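Long-range contacts in probable TonB-dependent siderophore receptor PiuA (Acinetobacter baumannii, PDB 5FP1), which probably takes up iron through the bacterial outer membrane by binding iron-chelating siderophores, perhaps including ferric enterobactin with micromolar affinity: residues A[366-371]-A[405-410]; A[386-391]-A[401-406]; A[299-304]-A[319-324]. One frame throughout, in Å; residues are numbered along the deposited sequence.

Contact 1: residues A[366-371]-A[405-410]. With C8E ((hydroxyethyloxy)tri(ethyloxy)octane), chain D.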
loop_
_atom_site.group_PDB
_atom_site.type_symbol
_atom_site.label_atom_id
_atom_site.label_comp_id
_atom_site.label_asym_id
_atom_site.label_seq_id
_atom_site.Cartn_x
_atom_site.Cartn_y
_atom_site.Cartn_z
ATOM N N ASN A 366 -7.611 -25.431 -10.294
ATOM C CA ASN A 366 -7.402 -26.189 -11.530
ATOM C C ASN A 366 -8.540 -25.867 -12.493
ATOM O O ASN A 366 -9.681 -25.618 -12.069
ATOM C CB ASN A 366 -7.383 -27.690 -11.271
ATOM C CG ASN A 366 -6.098 -28.160 -10.614
ATOM O OD1 ASN A 366 -5.033 -27.586 -10.804
ATOM N ND2 ASN A 366 -6.202 -29.235 -9.859
ATOM N N ILE A 367 -8.214 -25.880 -13.779
ATOM C CA ILE A 367 -9.185 -25.747 -14.853
ATOM C C ILE A 367 -9.303 -27.118 -15.534
ATOM O O ILE A 367 -8.291 -27.721 -15.859
ATOM C CB ILE A 367 -8.703 -24.734 -15.898
ATOM C CG1 ILE A 367 -7.990 -23.558 -15.204
ATOM C CG2 ILE A 367 -9.878 -24.248 -16.704
ATOM C CD1 ILE A 367 -6.903 -22.919 -16.066
ATOM N N ILE A 368 -10.532 -27.590 -15.725
ATOM C CA ILE A 368 -10.773 -28.942 -16.241
ATOM C C ILE A 368 -11.710 -28.826 -17.432
ATOM O O ILE A 368 -12.774 -28.225 -17.323
ATOM C CB ILE A 368 -11.386 -29.851 -15.168
ATOM C CG1 ILE A 368 -10.515 -29.825 -13.897
ATOM C CG2 ILE A 368 -11.537 -31.282 -15.694
ATOM C CD1 ILE A 368 -11.051 -30.632 -12.750
ATOM N N ASP A 369 -11.284 -29.315 -18.585
ATOM C CA ASP A 369 -12.153 -29.227 -19.753
ATOM C C ASP A 369 -13.043 -30.481 -19.881
ATOM O O ASP A 369 -12.993 -31.378 -19.039
ATOM C CB ASP A 369 -11.343 -28.991 -21.036
ATOM C CG ASP A 369 -10.575 -30.225 -21.488
ATOM O OD1 ASP A 369 -10.773 -31.315 -20.907
ATOM O OD2 ASP A 369 -9.758 -30.081 -22.418
ATOM N N ALA A 370 -13.844 -30.530 -20.944
ATOM C CA ALA A 370 -14.894 -31.548 -21.060
ATOM C C ALA A 370 -14.286 -32.946 -21.250
ATOM O O ALA A 370 -14.923 -33.938 -20.931
ATOM C CB ALA A 370 -15.857 -31.201 -22.192
ATOM N N LYS A 371 -13.050 -33.027 -21.730
ATOM C CA LYS A 371 -12.379 -34.314 -21.862
ATOM C C LYS A 371 -11.546 -34.697 -20.644
ATOM O O LYS A 371 -10.894 -35.736 -20.634
ATOM C CB LYS A 371 -11.491 -34.312 -23.096
ATOM C CG LYS A 371 -12.277 -34.086 -24.367
ATOM C CD LYS A 371 -11.514 -34.547 -25.593
ATOM C CE LYS A 371 -12.422 -34.517 -26.812
ATOM N NZ LYS A 371 -11.791 -35.149 -28.002
ATOM N N ARG A 405 -14.559 -26.008 -16.225
ATOM C CA ARG A 405 -14.880 -26.060 -14.800
ATOM C C ARG A 405 -13.645 -25.683 -13.998
ATOM O O ARG A 405 -12.520 -26.055 -14.343
ATOM C CB ARG A 405 -15.283 -27.507 -14.437
ATOM C CG ARG A 405 -15.746 -27.741 -13.015
ATOM C CD ARG A 405 -16.465 -29.089 -12.895
ATOM N NE ARG A 405 -15.655 -30.210 -13.377
ATOM C CZ ARG A 405 -14.759 -30.857 -12.632
ATOM N NH1 ARG A 405 -14.539 -30.494 -11.368
ATOM N NH2 ARG A 405 -14.065 -31.862 -13.150
ATOM N N LEU A 406 -13.864 -24.971 -12.907
ATOM C CA LEU A 406 -12.807 -24.649 -11.951
ATOM C C LEU A 406 -12.914 -25.567 -10.766
ATOM O O LEU A 406 -14.021 -25.823 -10.271
ATOM C CB LEU A 406 -12.951 -23.201 -11.481
ATOM C CG LEU A 406 -12.709 -22.167 -12.579
ATOM C CD1 LEU A 406 -12.940 -20.776 -12.075
ATOM C CD2 LEU A 406 -11.330 -22.262 -13.196
ATOM N N GLN A 407 -11.782 -26.064 -10.281
ATOM C CA GLN A 407 -11.810 -26.865 -9.079
ATOM C C GLN A 407 -10.730 -26.437 -8.109
ATOM O O GLN A 407 -9.564 -26.355 -8.467
ATOM C CB GLN A 407 -11.596 -28.333 -9.437
ATOM C CG GLN A 407 -11.589 -29.276 -8.257
ATOM C CD GLN A 407 -11.869 -30.705 -8.677
ATOM O OE1 GLN A 407 -13.008 -31.067 -8.965
ATOM N NE2 GLN A 407 -10.828 -31.515 -8.733
ATOM N N ALA A 408 -11.117 -26.220 -6.869
ATOM C CA ALA A 408 -10.170 -25.742 -5.861
ATOM C C ALA A 408 -9.133 -26.825 -5.596
ATOM O O ALA A 408 -9.453 -28.014 -5.610
ATOM C CB ALA A 408 -10.910 -25.373 -4.582
ATOM N N ARG A 409 -7.897 -26.413 -5.362
ATOM C CA ARG A 409 -6.761 -27.308 -5.170
ATOM C C ARG A 409 -5.894 -26.707 -4.040
ATOM O O ARG A 409 -5.468 -25.572 -4.163
ATOM C CB ARG A 409 -5.922 -27.347 -6.452
ATOM C CG ARG A 409 -4.654 -28.196 -6.402
ATOM C CD ARG A 409 -3.605 -27.760 -7.434
ATOM N NE ARG A 409 -3.172 -26.403 -7.119
ATOM C CZ ARG A 409 -3.448 -25.316 -7.832
ATOM N NH1 ARG A 409 -4.085 -25.396 -8.999
ATOM N NH2 ARG A 409 -3.059 -24.139 -7.376
ATOM N N PRO A 410 -5.601 -27.475 -2.972
ATOM C CA PRO A 410 -4.750 -26.960 -1.889
ATOM C C PRO A 410 -3.285 -27.031 -2.281
ATOM O O PRO A 410 -2.904 -27.933 -3.008
ATOM C CB PRO A 410 -5.067 -27.901 -0.715
ATOM C CG PRO A 410 -5.383 -29.213 -1.390
ATOM C CD PRO A 410 -6.042 -28.862 -2.716
HETATM C C1 C8E D . -8.168 -21.559 2.027
HETATM C C2 C8E D . -7.273 -22.268 1.033
HETATM C C3 C8E D . -7.921 -23.594 0.655
HETATM C C4 C8E D . -7.926 -23.805 -0.845
HETATM C C5 C8E D . -7.959 -25.279 -1.215
HETATM C C6 C8E D . -9.145 -26.019 -0.623
HETATM C C7 C8E D . -9.108 -27.464 -1.088
HETATM C C8 C8E D . -10.478 -27.974 -1.503
HETATM O O9 C8E D . -10.328 -29.329 -1.936
HETATM O O HOH W 1 -8.802 -30.635 -9.737
#
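Asn366 and Gln407 exchange two backbone hydrogen bonds: Asn366 N reaches Gln407 O and Gln407 N reaches Asn366 O, each at 2.8 Å. After the non-hydrogen-bonded pair Ile367/Leu406, the exchange recurs between Ile368 N and Arg405 O (2.9 Å) and between Arg405 N and Ile368 O (3.1 Å). The side chain of Asn366 crosses that of Arg409 at about a right angle, and its OD1 accepts a hydrogen bond from Arg409 NH1 at 3.0 Å. The oxygen lies in the guanidinium plane, whereas NH1 stands 58° out of the amide carbonyl plane. Arg409 has a stronger partner in Asp411, whose carboxylate forms a salt bridge with NE. ND2 of Asn366 donates to a water. Arg405 NH1 donates to Gln407 OE1 at 2.9 Å, the oxygen lying in the Arg405 guanidinium plane, and Ile368 runs alongside this arginine, its CD1 3.3 Å from Arg405 NH2. This antiparallel ladder joins strands 346-368 and 405-428 near the end of the barrel wall. Ile367 and Leu406, on the other face from Asn366 and Ile368, both rest on Leu320 of strand 315-341, and Ala408 packs on Ile324 of that same strand.

Contact 2: residues A[386-391]-A[401-406]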
loop_
_atom_site.group_PDB
_atom_site.type_symbol
_atom_site.label_atom_id
_atom_site.label_comp_id
_atom_site.label_asym_id
_atom_site.label_seq_id
_atom_site.Cartn_x
_atom_site.Cartn_y
_atom_site.Cartn_z
ATOM N N LEU A 386 -11.041 -21.658 -30.945
ATOM C CA LEU A 386 -11.781 -20.684 -30.153
ATOM C C LEU A 386 -13.155 -21.187 -29.711
ATOM O O LEU A 386 -13.959 -20.429 -29.175
ATOM C CB LEU A 386 -11.898 -19.358 -30.905
ATOM C CG LEU A 386 -10.762 -18.367 -30.604
ATOM C CD1 LEU A 386 -9.411 -18.974 -30.851
ATOM C CD2 LEU A 386 -10.909 -17.067 -31.382
ATOM N N SER A 387 -13.441 -22.465 -29.923
ATOM C CA SER A 387 -14.788 -22.954 -29.634
ATOM C C SER A 387 -15.152 -22.897 -28.153
ATOM O O SER A 387 -16.329 -22.890 -27.810
ATOM C CB SER A 387 -14.980 -24.375 -30.164
ATOM O OG SER A 387 -14.086 -25.266 -29.547
ATOM N N THR A 388 -14.167 -22.842 -27.264
ATOM C CA THR A 388 -14.476 -22.680 -25.841
ATOM C C THR A 388 -14.005 -21.305 -25.297
ATOM O O THR A 388 -13.894 -21.107 -24.085
ATOM C CB THR A 388 -13.909 -23.855 -25.028
ATOM O OG1 THR A 388 -12.516 -24.005 -25.299
ATOM C CG2 THR A 388 -14.643 -25.182 -25.417
ATOM N N ASN A 389 -13.752 -20.372 -26.220
ATOM C CA ASN A 389 -13.605 -18.953 -25.923
ATOM C C ASN A 389 -12.336 -18.554 -25.135
ATOM O O ASN A 389 -12.336 -17.492 -24.498
ATOM C CB ASN A 389 -14.842 -18.425 -25.201
ATOM C CG ASN A 389 -16.142 -18.820 -25.896
ATOM O OD1 ASN A 389 -16.251 -18.653 -27.086
ATOM N ND2 ASN A 389 -17.131 -19.312 -25.139
ATOM N N TRP A 390 -11.278 -19.356 -25.259
ATOM C CA TRP A 390 -10.031 -19.143 -24.541
ATOM C C TRP A 390 -9.210 -17.960 -25.018
ATOM O O TRP A 390 -8.311 -17.537 -24.297
ATOM C CB TRP A 390 -9.164 -20.435 -24.473
ATOM C CG TRP A 390 -9.561 -21.239 -23.308
ATOM C CD1 TRP A 390 -10.546 -22.206 -23.268
ATOM C CD2 TRP A 390 -9.126 -21.056 -21.965
ATOM N NE1 TRP A 390 -10.702 -22.660 -21.989
ATOM C CE2 TRP A 390 -9.855 -21.961 -21.166
ATOM C CE3 TRP A 390 -8.172 -20.229 -21.358
ATOM C CZ2 TRP A 390 -9.664 -22.058 -19.805
ATOM C CZ3 TRP A 390 -7.968 -20.342 -19.995
ATOM C CH2 TRP A 390 -8.716 -21.235 -19.231
ATOM N N CYS A 391 -9.459 -17.480 -26.240
ATOM C CA CYS A 391 -8.853 -16.271 -26.740
ATOM C C CYS A 391 -9.924 -15.314 -27.198
ATOM O O CYS A 391 -11.011 -15.729 -27.609
ATOM C CB CYS A 391 -7.921 -16.544 -27.920
ATOM S SG CYS A 391 -6.606 -17.707 -27.550
ATOM N N PRO A 401 -19.188 -16.967 -22.891
ATOM C CA PRO A 401 -19.299 -17.914 -21.784
ATOM C C PRO A 401 -18.011 -18.663 -21.436
ATOM O O PRO A 401 -17.153 -18.917 -22.277
ATOM C CB PRO A 401 -20.397 -18.918 -22.250
ATOM C CG PRO A 401 -21.123 -18.228 -23.361
ATOM C CD PRO A 401 -20.161 -17.248 -23.982
ATOM N N PHE A 402 -17.893 -19.023 -20.171
ATOM C CA PHE A 402 -16.838 -19.905 -19.725
ATOM C C PHE A 402 -17.469 -21.275 -19.602
ATOM O O PHE A 402 -18.405 -21.437 -18.835
ATOM C CB PHE A 402 -16.292 -19.425 -18.363
ATOM C CG PHE A 402 -15.329 -20.374 -17.705
ATOM C CD1 PHE A 402 -14.103 -20.665 -18.295
ATOM C CD2 PHE A 402 -15.633 -20.964 -16.477
ATOM C CE1 PHE A 402 -13.208 -21.531 -17.682
ATOM C CE2 PHE A 402 -14.745 -21.837 -15.861
ATOM C CZ PHE A 402 -13.524 -22.122 -16.463
ATOM N N VAL A 403 -16.985 -22.252 -20.357
ATOM C CA VAL A 403 -17.666 -23.545 -20.373
ATOM C C VAL A 403 -16.867 -24.681 -19.788
ATOM O O VAL A 403 -17.355 -25.794 -19.727
ATOM C CB VAL A 403 -18.141 -23.958 -21.781
ATOM C CG1 VAL A 403 -19.058 -22.878 -22.367
ATOM C CG2 VAL A 403 -16.962 -24.240 -22.685
ATOM N N ASP A 404 -15.655 -24.405 -19.322
ATOM C CA ASP A 404 -14.898 -25.401 -18.580
ATOM C C ASP A 404 -15.291 -25.328 -17.094
ATOM O O ASP A 404 -16.230 -24.663 -16.759
ATOM C CB ASP A 404 -13.408 -25.180 -18.798
ATOM C CG ASP A 404 -13.034 -25.181 -20.277
ATOM O OD1 ASP A 404 -13.158 -26.236 -20.920
ATOM O OD2 ASP A 404 -12.602 -24.133 -20.795
ATOM N N ARG A 405 -14.559 -26.008 -16.225
ATOM C CA ARG A 405 -14.880 -26.060 -14.800
ATOM C C ARG A 405 -13.645 -25.683 -13.998
ATOM O O ARG A 405 -12.520 -26.055 -14.343
ATOM C CB ARG A 405 -15.283 -27.507 -14.437
ATOM C CG ARG A 405 -15.746 -27.741 -13.015
ATOM C CD ARG A 405 -16.465 -29.089 -12.895
ATOM N NE ARG A 405 -15.655 -30.210 -13.377
ATOM C CZ ARG A 405 -14.759 -30.857 -12.632
ATOM N NH1 ARG A 405 -14.539 -30.494 -11.368
ATOM N NH2 ARG A 405 -14.065 -31.862 -13.150
ATOM N N LEU A 406 -13.864 -24.971 -12.907
ATOM C CA LEU A 406 -12.807 -24.649 -11.951
ATOM C C LEU A 406 -12.914 -25.567 -10.766
ATOM O O LEU A 406 -14.021 -25.823 -10.271
ATOM C CB LEU A 406 -12.951 -23.201 -11.481
ATOM C CG LEU A 406 -12.709 -22.167 -12.579
ATOM C CD1 LEU A 406 -12.940 -20.776 -12.075
ATOM C CD2 LEU A 406 -11.330 -22.262 -13.196
HETATM O O HOH W 2 -14.447 -22.117 -21.564
HETATM O O HOH W 3 -11.687 -25.819 -23.403
#
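Trp390 and Asp404 make the central bond of this contact, the indole NE1 donating to Asp404 OD2 over 2.7 Å at an N-H...O angle of 157°. The carboxylate oxygen lies close to the indole plane and is met nearly along its C-O axis, while the ring and carboxylate planes stand 37° apart. OD2 also accepts a hydrogen bond from a water that donates to Thr388 O and accepts from Val403 N, each at 2.8 Å. A second water donates to Asp404 OD1 and is hydrogen-bonded to Thr388 OG1, so both carboxylate oxygens have donors, which would be expected to stabilise the negative charge. A separate bond runs from Asn389 ND2 to Pro401 O (2.9 Å). Apolar touches fill in beside these: Thr388 CG2 meets Val403 CG2 at 3.7 Å, and Trp390 CZ2 approaches the edge of the Phe402 ring at CE1, 4.2 Å away. Residues 386-389 form a type I beta turn, closed by Asn389 N to Leu386 O, within the long loop joining barrel strands 346-368 and 405-428, of the kind that is extracellular in TonB-dependent receptors. The backbone of Asn389 is left-handed (phi 70°), and Cys391, at the far end of the segment, is tied by a disulfide to Cys383, bracketing the turn. Further out, Trp259 packs edge-to-face with both Trp390 and Phe402, and Asp261 OD2 accepts from Phe402 N. The backbone of Trp390 is hydrogen-bonded to His318, while Asp404 leads directly into strand 405-428.

Contact 3: residues A[299-304]-A[319-324]. With C8E ((hydroxyethyloxy)tri(ethyloxy)octane), chain D; PO4 (phosphate ion), chain B.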
loop_
_atom_site.group_PDB
_atom_site.type_symbol
_atom_site.label_atom_id
_atom_site.label_comp_id
_atom_site.label_asym_id
_atom_site.label_seq_id
_atom_site.Cartn_x
_atom_site.Cartn_y
_atom_site.Cartn_z
ATOM N N TYR A 299 -9.779 -15.602 -5.821
ATOM C CA TYR A 299 -9.764 -14.913 -7.082
ATOM C C TYR A 299 -9.311 -15.730 -8.281
ATOM O O TYR A 299 -8.520 -16.688 -8.170
ATOM C CB TYR A 299 -8.931 -13.629 -7.001
ATOM C CG TYR A 299 -7.445 -13.821 -6.848
ATOM C CD1 TYR A 299 -6.647 -14.196 -7.924
ATOM C CD2 TYR A 299 -6.825 -13.584 -5.631
ATOM C CE1 TYR A 299 -5.274 -14.341 -7.789
ATOM C CE2 TYR A 299 -5.453 -13.749 -5.483
ATOM C CZ TYR A 299 -4.680 -14.127 -6.562
ATOM O OH TYR A 299 -3.319 -14.308 -6.378
ATOM N N VAL A 300 -9.843 -15.315 -9.419
ATOM C CA VAL A 300 -9.422 -15.741 -10.756
ATOM C C VAL A 300 -9.413 -14.500 -11.636
ATOM O O VAL A 300 -10.434 -13.804 -11.748
ATOM C CB VAL A 300 -10.414 -16.757 -11.382
ATOM C CG1 VAL A 300 -10.100 -16.963 -12.860
ATOM C CG2 VAL A 300 -10.347 -18.076 -10.637
ATOM N N TRP A 301 -8.278 -14.169 -12.225
ATOM C CA TRP A 301 -8.204 -13.013 -13.112
ATOM C C TRP A 301 -7.302 -13.304 -14.310
ATOM O O TRP A 301 -6.562 -14.314 -14.334
ATOM C CB TRP A 301 -7.800 -11.708 -12.381
ATOM C CG TRP A 301 -6.474 -11.734 -11.851
ATOM C CD1 TRP A 301 -6.088 -12.215 -10.616
ATOM C CD2 TRP A 301 -5.264 -11.310 -12.511
ATOM N NE1 TRP A 301 -4.725 -12.129 -10.493
ATOM C CE2 TRP A 301 -4.198 -11.569 -11.630
ATOM C CE3 TRP A 301 -4.984 -10.757 -13.767
ATOM C CZ2 TRP A 301 -2.861 -11.278 -11.961
ATOM C CZ3 TRP A 301 -3.668 -10.460 -14.086
ATOM C CH2 TRP A 301 -2.624 -10.737 -13.199
ATOM N N THR A 302 -7.387 -12.427 -15.304
ATOM C CA THR A 302 -6.774 -12.676 -16.596
ATOM C C THR A 302 -5.521 -11.876 -16.837
ATOM O O THR A 302 -5.536 -10.638 -16.793
ATOM C CB THR A 302 -7.761 -12.373 -17.743
ATOM O OG1 THR A 302 -8.884 -13.246 -17.633
ATOM C CG2 THR A 302 -7.087 -12.568 -19.076
ATOM N N ASN A 303 -4.443 -12.592 -17.142
ATOM C CA ASN A 303 -3.234 -11.998 -17.714
ATOM C C ASN A 303 -3.442 -11.933 -19.249
ATOM O O ASN A 303 -3.684 -12.966 -19.887
ATOM C CB ASN A 303 -2.029 -12.859 -17.308
ATOM C CG ASN A 303 -0.721 -12.517 -18.041
ATOM O OD1 ASN A 303 -0.694 -11.907 -19.120
ATOM N ND2 ASN A 303 0.370 -13.000 -17.475
ATOM N N PRO A 304 -3.394 -10.724 -19.836
ATOM C CA PRO A 304 -3.671 -10.592 -21.283
ATOM C C PRO A 304 -2.500 -11.130 -22.143
ATOM O O PRO A 304 -1.489 -10.455 -22.360
ATOM C CB PRO A 304 -3.858 -9.085 -21.455
ATOM C CG PRO A 304 -2.904 -8.508 -20.446
ATOM C CD PRO A 304 -3.039 -9.423 -19.240
ATOM N N ARG A 319 -5.001 -15.998 -20.187
ATOM C CA ARG A 319 -4.193 -16.697 -19.193
ATOM C C ARG A 319 -4.816 -16.540 -17.822
ATOM O O ARG A 319 -5.174 -15.443 -17.433
ATOM C CB ARG A 319 -2.759 -16.151 -19.173
ATOM C CG ARG A 319 -1.951 -16.509 -17.936
ATOM C CD ARG A 319 -1.643 -18.003 -17.761
ATOM N NE ARG A 319 -1.234 -18.207 -16.372
ATOM C CZ ARG A 319 0.007 -18.133 -15.894
ATOM N NH1 ARG A 319 1.042 -17.972 -16.688
ATOM N NH2 ARG A 319 0.203 -18.267 -14.599
ATOM N N LEU A 320 -4.974 -17.652 -17.110
ATOM C CA LEU A 320 -5.618 -17.642 -15.787
ATOM C C LEU A 320 -4.573 -17.528 -14.669
ATOM O O LEU A 320 -3.571 -18.247 -14.683
ATOM C CB LEU A 320 -6.454 -18.921 -15.573
ATOM C CG LEU A 320 -7.216 -19.031 -14.242
ATOM C CD1 LEU A 320 -8.561 -19.744 -14.473
ATOM C CD2 LEU A 320 -6.411 -19.745 -13.187
ATOM N N ASN A 321 -4.839 -16.619 -13.743
ATOM C CA ASN A 321 -4.134 -16.467 -12.477
ATOM C C ASN A 321 -5.171 -16.625 -11.374
ATOM O O ASN A 321 -6.304 -16.146 -11.498
ATOM C CB ASN A 321 -3.473 -15.099 -12.343
ATOM C CG ASN A 321 -2.252 -14.933 -13.278
ATOM O OD1 ASN A 321 -1.503 -15.859 -13.512
ATOM N ND2 ASN A 321 -2.078 -13.777 -13.779
ATOM N N SER A 322 -4.814 -17.340 -10.318
ATOM C CA SER A 322 -5.743 -17.600 -9.244
ATOM C C SER A 322 -5.022 -17.819 -7.929
ATOM O O SER A 322 -3.816 -18.126 -7.897
ATOM C CB SER A 322 -6.605 -18.826 -9.536
ATOM O OG SER A 322 -5.877 -20.022 -9.334
ATOM N N ALA A 323 -5.779 -17.642 -6.854
ATOM C CA ALA A 323 -5.378 -18.069 -5.512
ATOM C C ALA A 323 -6.603 -18.129 -4.604
ATOM O O ALA A 323 -7.599 -17.449 -4.839
ATOM C CB ALA A 323 -4.351 -17.116 -4.918
ATOM N N ILE A 324 -6.494 -18.926 -3.550
ATOM C CA ILE A 324 -7.486 -18.989 -2.498
ATOM C C ILE A 324 -6.706 -18.983 -1.203
ATOM O O ILE A 324 -5.932 -19.913 -0.941
ATOM C CB ILE A 324 -8.302 -20.302 -2.534
ATOM C CG1 ILE A 324 -8.851 -20.599 -3.935
ATOM C CG2 ILE A 324 -9.428 -20.241 -1.490
ATOM C CD1 ILE A 324 -9.318 -22.047 -4.109
HETATM C C1 C8E D . -8.168 -21.559 2.027
HETATM C C2 C8E D . -7.273 -22.268 1.033
HETATM C C3 C8E D . -7.921 -23.594 0.655
HETATM C C4 C8E D . -7.926 -23.805 -0.845
HETATM C C5 C8E D . -7.959 -25.279 -1.215
HETATM C C6 C8E D . -9.145 -26.019 -0.623
HETATM C C7 C8E D . -9.108 -27.464 -1.088
HETATM C C8 C8E D . -10.478 -27.974 -1.503
HETATM O O9 C8E D . -10.328 -29.329 -1.936
HETATM P P PO4 B . 4.377 -16.696 -16.617
HETATM O O1 PO4 B . 4.372 -17.028 -18.094
HETATM O O2 PO4 B . 3.093 -15.956 -16.311
HETATM O O3 PO4 B . 5.577 -15.817 -16.266
HETATM O O4 PO4 B . 4.433 -17.979 -15.805
HETATM O O HOH W 4 -2.009 -15.738 -8.601
#
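Trp301 turns its indole against Asn321, whose CB sits over the five-membered ring, 3.9 Å from the centroid and 24° off the ring normal, in a CH-pi contact. CG of Trp301 lies between the backbone N and the carbonyl carbon (chi1 65°), as does that of Tyr299, and both rings are thereby set out over the neighbouring strand. At Tyr299, Ala323 N stands 3.5 Å above one ring face, offset toward the rim, and Ala323 CB reaches Tyr299 CZ at 3.4 Å. The phenol OH has its own partner in Trp501, and a water also lies within hydrogen-bonding distance of this OH and Ser322 O. On the opposite face of the ladder, Val300 and Leu320 lean obliquely on each other, Val300 CG1 being 3.6 Å from Leu320 CD1. Farther along, Asn303 CB packs on Arg319 CG at 3.7 Å, with the amide and guanidinium planes 27° apart. The Arg319 chain is bent and NE donates to Leu320 O over 2.9 Å, so the arginine is held to its own strand. Its NH1 forms a salt bridge with Asp306 and a weak bond to a phosphate, probably from the crystallisation liquor, which His700 also binds. Five well-formed backbone bonds and a weak sixth, from Arg319 N to Asn303 O, join strands 284-304 and 315-341 of this barrel hairpin. Trp301 also touches Asn81, a residue in the plug range, consistent with this aromatic face looking into the barrel. The chemistry thus differs by face: rings lie over Asn321 and Ala323 on one, the other mixes aliphatic contact with hydroxyls satisfied outside the segments (Thr302 OG1 by Asp263, Ser322 OG by Tyr365 N), and Arg319 gathers anionic partners at one end.

The three contacts cluster on one side of the barrel, with centres 12 Å (1 and 2), 13 Å (1 and 3) and 14 Å (2 and 3) apart. Contacts 1 and 2 share Arg405 and Leu406, and Ile367 CG2 of contact 1 packs 3.8 Å from Trp390 CZ2 of contact 2. Leu406 reaches contact 3 as well, its CD2 lying 4.0 Å from Leu320 CD1 and its CD1 4.0 Å from Val300 CG2. A C8E detergent molecule bridges contacts 1 and 3, with C5 3.7 Å from Pro410 N and C2 3.4 Å from Ile324 O. Strands 315-341, 346-368 and 405-428 are successive neighbours in the barrel wall.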